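Local coordinates for protein tricorn protease (Thermoplasma acidophilum, PDB 1K32) that cuts peptides as a serine protease, probably degrading further the oligopeptides released upstream by the proteasome, at residues Tyr340-Gly344 with Val381-Val386. Sequence-based numbering, arbitrary orientation.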
loop_
_atom_site.group_PDB
_atom_site.type_symbol
_atom_site.label_atom_id
_atom_site.label_comp_id
_atom_site.label_asym_id
_atom_site.label_seq_id
_atom_site.Cartn_x
_atom_site.Cartn_y
_atom_site.Cartn_z
ATOM N N TYR A 340 7.451 -33.098 -31.705
ATOM C CA TYR A 340 7.976 -32.313 -30.589
ATOM C C TYR A 340 9.025 -31.332 -31.092
ATOM O O TYR A 340 9.630 -31.533 -32.150
ATOM C CB TYR A 340 8.610 -33.211 -29.511
ATOM C CG TYR A 340 7.733 -34.352 -29.044
ATOM C CD1 TYR A 340 7.824 -35.608 -29.640
ATOM C CD2 TYR A 340 6.780 -34.166 -28.037
ATOM C CE1 TYR A 340 6.994 -36.649 -29.250
ATOM C CE2 TYR A 340 5.944 -35.203 -27.644
ATOM C CZ TYR A 340 6.060 -36.440 -28.256
ATOM O OH TYR A 340 5.249 -37.476 -27.884
ATOM N N VAL A 341 9.220 -30.268 -30.320
ATOM C CA VAL A 341 10.183 -29.219 -30.628
ATOM C C VAL A 341 10.770 -28.742 -29.297
ATOM O O VAL A 341 10.045 -28.479 -28.338
ATOM C CB VAL A 341 9.507 -28.039 -31.370
ATOM C CG1 VAL A 341 10.527 -26.959 -31.679
ATOM C CG2 VAL A 341 8.878 -28.526 -32.662
ATOM N N ARG A 342 12.093 -28.636 -29.249
ATOM C CA ARG A 342 12.783 -28.231 -28.035
ATOM C C ARG A 342 13.961 -27.316 -28.349
ATOM O O ARG A 342 14.591 -27.436 -29.398
ATOM C CB ARG A 342 13.287 -29.485 -27.316
ATOM C CG ARG A 342 13.093 -29.490 -25.816
ATOM C CD ARG A 342 11.615 -29.478 -25.439
ATOM N NE ARG A 342 10.966 -30.782 -25.561
ATOM C CZ ARG A 342 9.644 -30.943 -25.594
ATOM N NH1 ARG A 342 9.111 -32.156 -25.700
ATOM N NH2 ARG A 342 8.849 -29.880 -25.535
ATOM N N ARG A 343 14.247 -26.398 -27.433
ATOM C CA ARG A 343 15.369 -25.479 -27.577
ATOM C C ARG A 343 16.646 -26.299 -27.784
ATOM O O ARG A 343 16.919 -27.231 -27.030
ATOM C CB ARG A 343 15.468 -24.615 -26.317
ATOM C CG ARG A 343 16.877 -24.227 -25.868
ATOM C CD ARG A 343 17.502 -23.202 -26.782
ATOM N NE ARG A 343 18.554 -22.426 -26.117
ATOM C CZ ARG A 343 19.708 -22.923 -25.675
ATOM N NH1 ARG A 343 20.586 -22.123 -25.092
ATOM N NH2 ARG A 343 19.989 -24.211 -25.813
ATOM N N GLY A 344 17.415 -25.958 -28.816
ATOM C CA GLY A 344 18.641 -26.686 -29.103
ATOM C C GLY A 344 19.881 -25.808 -29.097
ATOM O O GLY A 344 21.005 -26.304 -29.156
ATOM N N VAL A 381 8.534 -42.223 -30.756
ATOM C CA VAL A 381 9.005 -41.364 -29.671
ATOM C C VAL A 381 7.880 -40.672 -28.898
ATOM O O VAL A 381 6.920 -40.165 -29.489
ATOM C CB VAL A 381 9.975 -40.296 -30.243
ATOM C CG1 VAL A 381 10.415 -39.320 -29.148
ATOM C CG2 VAL A 381 11.202 -40.994 -30.864
ATOM N N PHE A 382 7.992 -40.663 -27.576
ATOM C CA PHE A 382 6.982 -40.009 -26.746
ATOM C C PHE A 382 7.539 -38.953 -25.807
ATOM O O PHE A 382 6.791 -38.344 -25.039
ATOM C CB PHE A 382 6.183 -41.047 -25.955
ATOM C CG PHE A 382 5.205 -41.802 -26.800
ATOM C CD1 PHE A 382 5.612 -42.906 -27.542
ATOM C CD2 PHE A 382 3.892 -41.359 -26.924
ATOM C CE1 PHE A 382 4.735 -43.557 -28.397
ATOM C CE2 PHE A 382 3.007 -42.001 -27.776
ATOM C CZ PHE A 382 3.432 -43.107 -28.518
ATOM N N ALA A 383 8.847 -38.728 -25.881
ATOM C CA ALA A 383 9.511 -37.729 -25.048
ATOM C C ALA A 383 10.866 -37.368 -25.647
ATOM O O ALA A 383 11.581 -38.231 -26.159
ATOM C CB ALA A 383 9.699 -38.258 -23.609
ATOM N N MET A 384 11.215 -36.091 -25.580
ATOM C CA MET A 384 12.494 -35.638 -26.105
ATOM C C MET A 384 12.995 -34.399 -25.367
ATOM O O MET A 384 12.229 -33.495 -25.050
ATOM C CB MET A 384 12.379 -35.350 -27.600
ATOM C CG MET A 384 13.701 -35.061 -28.282
ATOM S SD MET A 384 14.065 -33.312 -28.297
ATOM C CE MET A 384 13.328 -32.820 -29.852
ATOM N N GLY A 385 14.291 -34.385 -25.084
ATOM C CA GLY A 385 14.897 -33.267 -24.395
ATOM C C GLY A 385 16.282 -33.045 -24.961
ATOM O O GLY A 385 16.861 -33.955 -25.570
ATOM N N VAL A 386 16.825 -31.847 -24.765
ATOM C CA VAL A 386 18.154 -31.531 -25.276
ATOM C C VAL A 386 19.018 -31.009 -24.147
ATOM O O VAL A 386 18.537 -30.261 -23.298
ATOM C CB VAL A 386 18.089 -30.458 -26.386
ATOM C CG1 VAL A 386 19.480 -30.180 -26.928
ATOM C CG2 VAL A 386 17.149 -30.922 -27.507
HETATM O O HOH W 1 3.739 -38.946 -29.520
#
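Arg342 reaches across to the main chain of Met384, and that is the direct hydrogen-bonded link between the innermost strands of two neighbouring beta-propeller blades, 338-343 and 381-386. These run nearly parallel, 18° apart, with axes 6.8 Å from each other, each paired to the next strand of its own blade. Arg342 NE donates to Met384 O over 3.0 Å; the carbonyl oxygen lies at the guanidinium edge, near its plane, while the donor is tilted from the carbonyl plane. NH1 adds a weak bond to the same oxygen. Bends at chi2 (64°) and chi3 (78°) fold the chain back so that NE, rather than the far tip, does the main work, and NH2 is paired with Asp302 on the preceding blade.

Tyr340 reaches the start of the other strand. Its CE1 edge approaches Val381 O at 3.5 Å, near the ring plane, and Tyr340 OH comes within 3.3 Å of Phe382 CA. The polar link here is a water 2.7 Å from Tyr340 OH, which also gives a weak bond to Val381 O, an oxygen that Arg972 grips as well.

Among the apolar contacts, Tyr340 CE1 lies 4.3 Å from Val381 CG1. The SD of Met384 lies 4.0 Å from Arg342 CB, which also meets Val386 CG2. Farther along, Val386 CB sits 3.5 Å from the polar main-chain oxygen, Arg343 O.

A leucine at Arg342 would probably leave Met384 O without its side-chain donor from this blade and Asp302 without its cationic mate. No backbone hydrogen bonds join the two strands; the blades are held by side-chain bonds to a main-chain carbonyl, a weak water bridge and packing, and the Asp302 salt bridge extends the link to a third.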